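Local coordinates for protein SYE1 (Shewanella oneidensis, PDB 4AWT) that binds flavin mononucleotide and probably acts as an NAD(P)H-dependent oxidoreductase of the old yellow enzyme type, working on CH-CH groups, at residues A[178-183]-A[215-220]; A[232-237]-A[257-262]; A[220-223]-A[229-232]. The protein carries 1 engineered substitution. All coordinates share one frame; numbering follows the deposited sequence. Where two conformers were deposited one is given.

Contact 1. Residues A[178-183]-A[215-220]; sequences IELHAA and DEVVAA. With FMN (flavin mononucleotide), chain B.
Leu180 meets Val217 and Val218 where the fourth strand of a TIM barrel lies against helix 212-225, the helix that leads on to the neighbouring strand 230-234. Leu180 runs outward from the strand. Its CB points at the helix, but neither CB nor CG comes close to it; CG stands anti to the backbone N (chi1 177°), which carries the two methyls toward the helix. CD1 touches Val217 alone, 4.0 Å from its CG1. CD2 reaches further and settles between two residues of one helical turn, 3.8 Å from Val217 CG1 and likewise 3.8 Å from Val218 CG2. The side chains cross obliquely, and the contact is methyl to methyl, apolar and buried. Around the fork, Tyr163 of helix 153-172 touches both Leu180 and Val217, and Leu214 and Leu221 add further cover from helix 212-225.

The next residue along, His181, belongs to the flavin pocket. FMN O2 lies over one face of its imidazole, towards the NE2 side, with NE2 to O2 measuring 3.0 Å. Trp102 stacks on the ring and Tyr186 meets it edge-to-face. The imidazole's rotation is also held from the following turn: Ala183 N donates to His181 ND1 over 3.2 Å, with an N-H...acceptor angle of 151°, approaching from 21° outside the ring plane.

Contact 2. Residues A[232-237]-A[257-262]; sequences VRLAPL and ALLNKH. With FMN (flavin mononucleotide), chain B.
Leu259 pushes one methyl, CD1, against two residues of the fifth barrel strand. That CD1 is 3.9 Å from Val232 CG1, the two side chains crossing at about a right angle, and 4.0 Å from Leu234 CD1, which it meets tip to tip. The other methyl, Leu259 CD2, leans on Val232 CG2. This is helix 248-261 closing over strand 230-234 within a beta-alpha-beta unit. One shell further out, Leu267 of the next strand touches both Leu234 and Leu259, and Val218 covers Leu259 from the preceding helix.

Between the two strand residues, Arg233 turns away from the helix into the barrel and ends on FMN. Its chain runs extended from CG to NE, bringing the guanidinium between the pyrimidine edge of the isoalloxazine and the ribityl hydroxyls. NH1 donates to FMN O2 (2.8 Å, N-H...acceptor angle 144°) and to O2' (3.0 Å), with a weak bond to O3'; NH2 gives O3' a firmer one of 2.8 Å. FMN N1 lies in the guanidinium plane at its edge, 2.9 Å from NH1. Behind this, backbone bonds to Leu180 and Ala182 hold Arg233 in the sheet, and Glu179 packs on its side chain. A leucine in its place would probably leave O2, O2' and O3' without these donors and the pyrimidine end without this positive charge. Such a charge beside N1 and O2 is likely to favour the electron-rich, reduced flavin.

Contact 3. Residues A[220-223]-A[229-232]; sequences ALVD and RVGV
Leu221 and Val222 receive a single methyl, CG2 of Val230, where helix 212-225 leads into the next parallel strand of the TIM barrel, the helix-to-strand half of a beta-alpha-beta crossover. At the start of 220-223, Ala220 faces helix 153-172, resting on Ile160. Leu221 comes next and points towards the strand: its CB lies 4.1 Å from Val230 CG2, while its branched end passes on to Ile178 and Leu180. Val230 CG2 also lies against the helix backbone, 4.0 Å from Leu221 O and 4.1 Å from Val222 N, so it rests on the peptide link as much as on side chains. Val222 closes the group more loosely, its CG2 being 4.3 Å from Val230 CG2. On Val230 this branch lies beside the backbone N while CG1 stands anti to it (chi1 173°), which leaves CG2 as the one that meets the helix. Asp223, on the exposed side, forms a salt bridge with Arg164.

Val230 is further packed by Ile178 of strand 177-181, by Ile225 at the end of helix 212-225 and by Ile264, so its side chain lies in the layer between the barrel wall and the helix, with strands 177-181 and 266-270 flanking its own.

All three contacts lie between the barrel strands and their outer helices, and all are apolar. Contacts 1 and 3 share helix 212-225, laying it on strand 177-181 and on strand 230-234; the backbone bonds Leu180 N to Gly231 O and Gly231 N to Ile178 O join those strands. Contact 2 moves one helix along and shares Val232 with contact 3. Contacts 1 and 2 are buried throughout; contact 3, with partly exposed Val222, is nearer the surface. Polar chemistry appears where the strands of contacts 1 and 2 face inward to FMN, whereas contact 3 does not touch the flavin. Outside, Asp215 of helix 212-225 is hydrogen-bonded to His262, tying contacts 1 and 2 together.

Contact 1. Residues A[178-183]-A[215-220]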
loop_
_atom_site.group_PDB
_atom_site.type_symbol
_atom_site.label_atom_id
_atom_site.label_comp_id
_atom_site.label_asym_id
_atom_site.label_seq_id
_atom_site.Cartn_x
_atom_site.Cartn_y
_atom_site.Cartn_z
ATOM N N ILE A 178 9.278 -5.199 -1.988
ATOM C CA ILE A 178 8.111 -4.526 -2.499
ATOM C C ILE A 178 6.872 -5.023 -1.761
ATOM O O ILE A 178 6.835 -6.160 -1.307
ATOM C CB ILE A 178 7.949 -4.672 -4.027
ATOM C CG1 ILE A 178 7.631 -6.091 -4.483
ATOM C CG2 ILE A 178 9.188 -4.126 -4.704
ATOM C CD1 ILE A 178 6.177 -6.500 -4.491
ATOM N N GLU A 179 5.866 -4.165 -1.717
ATOM C CA GLU A 179 4.535 -4.522 -1.271
ATOM C C GLU A 179 3.615 -4.370 -2.451
ATOM O O GLU A 179 3.500 -3.293 -3.058
ATOM C CB GLU A 179 4.050 -3.619 -0.137
ATOM C CG GLU A 179 2.685 -4.044 0.384
ATOM C CD GLU A 179 2.164 -3.148 1.493
ATOM O OE1 GLU A 179 2.613 -3.374 2.665
ATOM O OE2 GLU A 179 1.349 -2.256 1.220
ATOM N N LEU A 180 2.898 -5.445 -2.808
ATOM C CA LEU A 180 1.883 -5.346 -3.849
ATOM C C LEU A 180 0.621 -4.755 -3.261
ATOM O O LEU A 180 0.011 -5.334 -2.367
ATOM C CB LEU A 180 1.592 -6.731 -4.389
ATOM C CG LEU A 180 0.491 -6.811 -5.442
ATOM C CD1 LEU A 180 0.858 -5.964 -6.666
ATOM C CD2 LEU A 180 0.227 -8.259 -5.816
ATOM N N HIS A 181 0.185 -3.610 -3.784
ATOM C CA HIS A 181 -1.079 -3.020 -3.327
ATOM C C HIS A 181 -2.216 -3.791 -4.009
ATOM O O HIS A 181 -2.537 -3.521 -5.167
ATOM C CB HIS A 181 -1.167 -1.547 -3.648
ATOM C CG HIS A 181 -2.237 -0.836 -2.886
ATOM N ND1 HIS A 181 -3.209 -1.492 -2.217
ATOM C CD2 HIS A 181 -2.363 0.504 -2.681
ATOM C CE1 HIS A 181 -3.935 -0.562 -1.628
ATOM N NE2 HIS A 181 -3.457 0.643 -1.866
ATOM N N ALA A 182 -2.812 -4.741 -3.318
ATOM C CA ALA A 182 -3.953 -5.487 -3.780
ATOM C C ALA A 182 -5.184 -5.184 -2.943
ATOM O O ALA A 182 -6.126 -5.982 -2.894
ATOM C CB ALA A 182 -3.643 -6.988 -3.828
ATOM N N ALA A 183 -5.214 -3.988 -2.378
ATOM C CA ALA A 183 -6.192 -3.545 -1.396
ATOM C C ALA A 183 -6.897 -2.283 -1.882
ATOM O O ALA A 183 -6.704 -1.810 -2.996
ATOM C CB ALA A 183 -5.492 -3.369 -0.047
ATOM N N ASP A 215 -2.803 -14.171 -8.283
ATOM C CA ASP A 215 -1.877 -15.260 -8.339
ATOM C C ASP A 215 -0.757 -15.014 -9.343
ATOM O O ASP A 215 0.416 -15.226 -9.085
ATOM C CB ASP A 215 -2.641 -16.549 -8.670
ATOM C CG ASP A 215 -1.802 -17.783 -8.578
ATOM O OD1 ASP A 215 -1.078 -17.968 -7.621
ATOM O OD2 ASP A 215 -2.059 -18.680 -9.371
ATOM N N GLU A 216 -1.163 -14.591 -10.557
ATOM C CA GLU A 216 -0.224 -14.413 -11.624
ATOM C C GLU A 216 0.707 -13.238 -11.408
ATOM O O GLU A 216 1.908 -13.290 -11.738
ATOM C CB GLU A 216 -0.976 -14.281 -12.953
ATOM C CG GLU A 216 -1.661 -15.588 -13.337
ATOM C CD GLU A 216 -2.486 -15.535 -14.600
ATOM O OE1 GLU A 216 -2.613 -14.434 -15.172
ATOM O OE2 GLU A 216 -3.045 -16.559 -15.009
ATOM N N VAL A 217 0.183 -12.134 -10.850
ATOM C CA VAL A 217 1.030 -11.000 -10.510
ATOM C C VAL A 217 2.046 -11.402 -9.449
ATOM O O VAL A 217 3.232 -11.119 -9.578
ATOM C CB VAL A 217 0.187 -9.786 -10.090
ATOM C CG1 VAL A 217 1.098 -8.682 -9.538
ATOM C CG2 VAL A 217 -0.648 -9.244 -11.223
ATOM N N VAL A 218 1.579 -12.065 -8.371
ATOM C CA VAL A 218 2.498 -12.491 -7.313
ATOM C C VAL A 218 3.541 -13.435 -7.864
ATOM O O VAL A 218 4.714 -13.337 -7.519
ATOM C CB VAL A 218 1.733 -13.042 -6.123
ATOM C CG1 VAL A 218 2.664 -13.693 -5.116
ATOM C CG2 VAL A 218 0.919 -11.931 -5.472
ATOM N N ALA A 219 3.134 -14.373 -8.727
ATOM C CA ALA A 219 4.130 -15.290 -9.281
ATOM C C ALA A 219 5.220 -14.541 -10.002
ATOM O O ALA A 219 6.397 -14.887 -9.869
ATOM C CB ALA A 219 3.451 -16.269 -10.256
ATOM N N ALA A 220 4.859 -13.518 -10.775
ATOM C CA ALA A 220 5.841 -12.755 -11.501
ATOM C C ALA A 220 6.754 -11.957 -10.573
ATOM O O ALA A 220 7.959 -11.870 -10.786
ATOM C CB ALA A 220 5.159 -11.824 -12.479
HETATM N N1 FMN B . -2.772 2.915 1.829
HETATM C C2 FMN B . -2.086 2.317 0.862
HETATM O O2 FMN B . -2.046 1.063 0.752
HETATM N N3 FMN B . -1.383 3.074 -0.065
HETATM C C4 FMN B . -1.353 4.458 -0.040
HETATM O O4 FMN B . -0.606 5.061 -0.855
HETATM C C4A FMN B . -2.167 5.070 0.910
HETATM N N5 FMN B . -2.278 6.459 0.953
HETATM C C5A FMN B . -2.747 7.038 2.163
HETATM C C6 FMN B . -2.629 8.391 2.363
HETATM C C7 FMN B . -3.056 9.008 3.564
HETATM C C7M FMN B . -2.778 10.479 3.757
HETATM C C8 FMN B . -3.645 8.229 4.513
HETATM C C8M FMN B . -4.101 8.801 5.841
HETATM C C9 FMN B . -3.784 6.840 4.314
HETATM C C9A FMN B . -3.329 6.227 3.144
HETATM N N10 FMN B . -3.410 4.831 2.966
HETATM C C10 FMN B . -2.773 4.252 1.884
HETATM C "C1'" FMN B . -3.968 4.000 4.037
HETATM C "C2'" FMN B . -3.010 3.808 5.227
HETATM O "O2'" FMN B . -1.911 2.991 4.860
HETATM C "C3'" FMN B . -3.675 3.126 6.406
HETATM O "O3'" FMN B . -4.035 1.785 6.112
HETATM C "C4'" FMN B . -4.906 3.859 6.970
HETATM O "O4'" FMN B . -4.677 5.254 7.094
HETATM C "C5'" FMN B . -5.407 3.243 8.262
HETATM O "O5'" FMN B . -4.421 3.333 9.304
HETATM P P FMN B . -4.531 4.510 10.405
HETATM O O1P FMN B . -4.267 5.804 9.676
HETATM O O2P FMN B . -5.926 4.457 10.986
HETATM O O3P FMN B . -3.444 4.155 11.389
#

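Contact 2. Residues A[232-237]-A[257-262]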
loop_
_atom_site.group_PDB
_atom_site.type_symbol
_atom_site.label_atom_id
_atom_site.label_comp_id
_atom_site.label_asym_id
_atom_site.label_seq_id
_atom_site.Cartn_x
_atom_site.Cartn_y
_atom_site.Cartn_z
ATOM N N VAL A 232 2.296 -8.423 0.371
ATOM C CA VAL A 232 1.065 -8.119 -0.310
ATOM C C VAL A 232 0.105 -7.465 0.677
ATOM O O VAL A 232 -0.008 -7.936 1.807
ATOM C CB VAL A 232 0.421 -9.364 -0.933
ATOM C CG1 VAL A 232 -0.926 -9.058 -1.575
ATOM C CG2 VAL A 232 1.362 -10.008 -1.943
ATOM N N ARG A 233 -0.620 -6.444 0.225
ATOM C CA ARG A 233 -1.644 -5.782 1.015
ATOM C C ARG A 233 -3.024 -6.149 0.478
ATOM O O ARG A 233 -3.282 -6.059 -0.723
ATOM C CB ARG A 233 -1.457 -4.267 0.999
ATOM C CG ARG A 233 -2.122 -3.618 2.208
ATOM C CD ARG A 233 -1.813 -2.146 2.365
ATOM N NE ARG A 233 -2.031 -1.755 3.752
ATOM C CZ ARG A 233 -2.257 -0.537 4.219
ATOM N NH1 ARG A 233 -2.528 0.463 3.437
ATOM N NH2 ARG A 233 -2.276 -0.355 5.543
ATOM N N LEU A 234 -3.921 -6.534 1.410
ATOM C CA LEU A 234 -5.306 -6.887 1.134
ATOM C C LEU A 234 -6.239 -6.082 2.032
ATOM O O LEU A 234 -5.854 -5.678 3.136
ATOM C CB LEU A 234 -5.590 -8.387 1.358
ATOM C CG LEU A 234 -4.796 -9.339 0.472
ATOM C CD1 LEU A 234 -5.146 -10.773 0.872
ATOM C CD2 LEU A 234 -5.056 -9.128 -1.020
ATOM N N ALA A 235 -7.476 -5.909 1.579
ATOM C CA ALA A 235 -8.529 -5.237 2.327
ATOM C C ALA A 235 -9.789 -6.075 2.276
ATOM O O ALA A 235 -10.668 -5.866 1.433
ATOM C CB ALA A 235 -8.788 -3.869 1.786
ATOM N N PRO A 236 -9.926 -7.065 3.156
ATOM C CA PRO A 236 -11.058 -7.989 3.040
ATOM C C PRO A 236 -12.413 -7.332 3.206
ATOM O O PRO A 236 -13.370 -7.776 2.544
ATOM C CB PRO A 236 -10.795 -9.008 4.151
ATOM C CG PRO A 236 -9.298 -8.993 4.350
ATOM C CD PRO A 236 -8.935 -7.516 4.158
ATOM N N LEU A 237 -12.545 -6.362 4.120
ATOM C CA LEU A 237 -13.846 -5.951 4.560
ATOM C C LEU A 237 -14.158 -4.480 4.293
ATOM O O LEU A 237 -15.351 -4.098 4.289
ATOM C CB LEU A 237 -14.055 -6.216 6.047
ATOM C CG LEU A 237 -13.998 -7.682 6.434
ATOM C CD1 LEU A 237 -14.175 -7.784 7.945
ATOM C CD2 LEU A 237 -15.051 -8.514 5.747
ATOM N N ALA A 257 -4.387 -18.163 1.900
ATOM C CA ALA A 257 -3.774 -19.444 1.664
ATOM C C ALA A 257 -3.023 -19.494 0.325
ATOM O O ALA A 257 -1.952 -20.114 0.235
ATOM C CB ALA A 257 -4.848 -20.539 1.674
ATOM N N LEU A 258 -3.546 -18.826 -0.691
ATOM C CA LEU A 258 -2.856 -18.717 -1.971
ATOM C C LEU A 258 -1.521 -18.039 -1.793
ATOM O O LEU A 258 -0.465 -18.453 -2.326
ATOM C CB LEU A 258 -3.790 -17.955 -2.906
ATOM C CG LEU A 258 -3.402 -17.675 -4.346
ATOM C CD1 LEU A 258 -4.620 -17.469 -5.226
ATOM C CD2 LEU A 258 -2.574 -16.399 -4.450
ATOM N N LEU A 259 -1.535 -16.922 -1.060
ATOM C CA LEU A 259 -0.312 -16.177 -0.846
ATOM C C LEU A 259 0.691 -16.942 0.007
ATOM O O LEU A 259 1.892 -16.860 -0.180
ATOM C CB LEU A 259 -0.672 -14.818 -0.265
ATOM C CG LEU A 259 -1.492 -13.922 -1.223
ATOM C CD1 LEU A 259 -1.928 -12.663 -0.473
ATOM C CD2 LEU A 259 -0.697 -13.570 -2.467
ATOM N N ASN A 260 0.154 -17.735 0.957
ATOM C CA ASN A 260 0.990 -18.618 1.746
ATOM C C ASN A 260 1.749 -19.591 0.833
ATOM O O ASN A 260 2.919 -19.886 1.070
ATOM C CB ASN A 260 0.139 -19.357 2.741
ATOM C CG ASN A 260 0.978 -20.041 3.781
ATOM O OD1 ASN A 260 1.635 -19.332 4.578
ATOM N ND2 ASN A 260 1.026 -21.345 3.805
ATOM N N LYS A 261 1.068 -20.120 -0.178
ATOM C CA LYS A 261 1.673 -21.064 -1.138
ATOM C C LYS A 261 2.871 -20.434 -1.847
ATOM O O LYS A 261 3.868 -21.076 -2.140
ATOM C CB LYS A 261 0.693 -21.505 -2.203
ATOM C CG LYS A 261 -0.348 -22.515 -1.827
ATOM C CD LYS A 261 -1.088 -23.233 -2.930
ATOM C CE LYS A 261 -1.474 -24.637 -2.461
ATOM N NZ LYS A 261 -2.275 -25.396 -3.485
ATOM N N HIS A 262 2.746 -19.148 -2.169
ATOM C CA HIS A 262 3.837 -18.393 -2.770
ATOM C C HIS A 262 4.930 -18.021 -1.797
ATOM O O HIS A 262 5.975 -17.513 -2.232
ATOM C CB HIS A 262 3.311 -17.117 -3.422
ATOM C CG HIS A 262 2.570 -17.329 -4.695
ATOM N ND1 HIS A 262 3.215 -17.618 -5.877
ATOM C CD2 HIS A 262 1.279 -17.271 -4.966
ATOM C CE1 HIS A 262 2.319 -17.727 -6.804
ATOM N NE2 HIS A 262 1.116 -17.511 -6.310
HETATM N N1 FMN B . -2.772 2.915 1.829
HETATM C C2 FMN B . -2.086 2.317 0.862
HETATM O O2 FMN B . -2.046 1.063 0.752
HETATM N N3 FMN B . -1.383 3.074 -0.065
HETATM C C4 FMN B . -1.353 4.458 -0.040
HETATM O O4 FMN B . -0.606 5.061 -0.855
HETATM C C4A FMN B . -2.167 5.070 0.910
HETATM N N5 FMN B . -2.278 6.459 0.953
HETATM C C5A FMN B . -2.747 7.038 2.163
HETATM C C6 FMN B . -2.629 8.391 2.363
HETATM C C7 FMN B . -3.056 9.008 3.564
HETATM C C7M FMN B . -2.778 10.479 3.757
HETATM C C8 FMN B . -3.645 8.229 4.513
HETATM C C8M FMN B . -4.101 8.801 5.841
HETATM C C9 FMN B . -3.784 6.840 4.314
HETATM C C9A FMN B . -3.329 6.227 3.144
HETATM N N10 FMN B . -3.410 4.831 2.966
HETATM C C10 FMN B . -2.773 4.252 1.884
HETATM C "C1'" FMN B . -3.968 4.000 4.037
HETATM C "C2'" FMN B . -3.010 3.808 5.227
HETATM O "O2'" FMN B . -1.911 2.991 4.860
HETATM C "C3'" FMN B . -3.675 3.126 6.406
HETATM O "O3'" FMN B . -4.035 1.785 6.112
HETATM C "C4'" FMN B . -4.906 3.859 6.970
HETATM O "O4'" FMN B . -4.677 5.254 7.094
HETATM C "C5'" FMN B . -5.407 3.243 8.262
HETATM O "O5'" FMN B . -4.421 3.333 9.304
HETATM P P FMN B . -4.531 4.510 10.405
HETATM O O1P FMN B . -4.267 5.804 9.676
HETATM O O2P FMN B . -5.926 4.457 10.986
HETATM O O3P FMN B . -3.444 4.155 11.389
#

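Contact 3. Residues A[220-223]-A[229-232]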
loop_
_atom_site.group_PDB
_atom_site.type_symbol
_atom_site.label_atom_id
_atom_site.label_comp_id
_atom_site.label_asym_id
_atom_site.label_seq_id
_atom_site.Cartn_x
_atom_site.Cartn_y
_atom_site.Cartn_z
ATOM N N ALA A 220 4.859 -13.518 -10.775
ATOM C CA ALA A 220 5.841 -12.755 -11.501
ATOM C C ALA A 220 6.754 -11.957 -10.573
ATOM O O ALA A 220 7.959 -11.870 -10.786
ATOM C CB ALA A 220 5.159 -11.824 -12.479
ATOM N N LEU A 221 6.173 -11.367 -9.515
ATOM C CA LEU A 221 6.980 -10.616 -8.547
ATOM C C LEU A 221 7.975 -11.499 -7.862
ATOM O O LEU A 221 9.156 -11.139 -7.698
ATOM C CB LEU A 221 6.037 -9.944 -7.545
ATOM C CG LEU A 221 5.132 -8.874 -8.104
ATOM C CD1 LEU A 221 4.046 -8.525 -7.097
ATOM C CD2 LEU A 221 5.905 -7.622 -8.480
ATOM N N VAL A 222 7.512 -12.688 -7.414
ATOM C CA VAL A 222 8.411 -13.628 -6.770
ATOM C C VAL A 222 9.483 -14.078 -7.716
ATOM O O VAL A 222 10.660 -14.214 -7.337
ATOM C CB VAL A 222 7.578 -14.801 -6.221
ATOM C CG1 VAL A 222 8.479 -15.956 -5.824
ATOM C CG2 VAL A 222 6.697 -14.356 -5.068
ATOM N N ASP A 223 9.098 -14.380 -8.967
ATOM C CA ASP A 223 10.145 -14.794 -9.934
ATOM C C ASP A 223 11.177 -13.717 -10.132
ATOM O O ASP A 223 12.352 -14.015 -10.298
ATOM C CB ASP A 223 9.449 -15.124 -11.255
ATOM C CG ASP A 223 10.284 -15.810 -12.264
ATOM O OD1 ASP A 223 10.787 -16.902 -11.907
ATOM O OD2 ASP A 223 10.409 -15.332 -13.417
ATOM N N ARG A 229 11.299 -11.024 -0.511
ATOM C CA ARG A 229 11.259 -9.586 -0.774
ATOM C C ARG A 229 9.882 -9.127 -1.263
ATOM O O ARG A 229 9.772 -7.991 -1.723
ATOM C CB ARG A 229 12.360 -9.194 -1.738
ATOM C CG ARG A 229 13.746 -9.405 -1.144
ATOM C CD ARG A 229 14.845 -8.697 -1.907
ATOM N NE ARG A 229 15.072 -9.235 -3.158
ATOM C CZ ARG A 229 16.090 -8.888 -3.931
ATOM N NH1 ARG A 229 16.949 -7.963 -3.593
ATOM N NH2 ARG A 229 16.187 -9.534 -5.133
ATOM N N VAL A 230 8.858 -9.970 -1.145
ATOM C CA VAL A 230 7.529 -9.644 -1.639
ATOM C C VAL A 230 6.535 -9.718 -0.485
ATOM O O VAL A 230 6.315 -10.776 0.094
ATOM C CB VAL A 230 7.088 -10.577 -2.759
ATOM C CG1 VAL A 230 5.638 -10.333 -3.161
ATOM C CG2 VAL A 230 8.006 -10.428 -3.977
ATOM N N GLY A 231 5.881 -8.577 -0.206
ATOM C CA GLY A 231 4.707 -8.529 0.662
ATOM C C GLY A 231 3.496 -8.186 -0.179
ATOM O O GLY A 231 3.625 -7.687 -1.302
ATOM N N VAL A 232 2.296 -8.423 0.371
ATOM C CA VAL A 232 1.065 -8.119 -0.310
ATOM C C VAL A 232 0.105 -7.465 0.677
ATOM O O VAL A 232 -0.008 -7.936 1.807
ATOM C CB VAL A 232 0.421 -9.364 -0.933
ATOM C CG1 VAL A 232 -0.926 -9.058 -1.575
ATOM C CG2 VAL A 232 1.362 -10.008 -1.943
#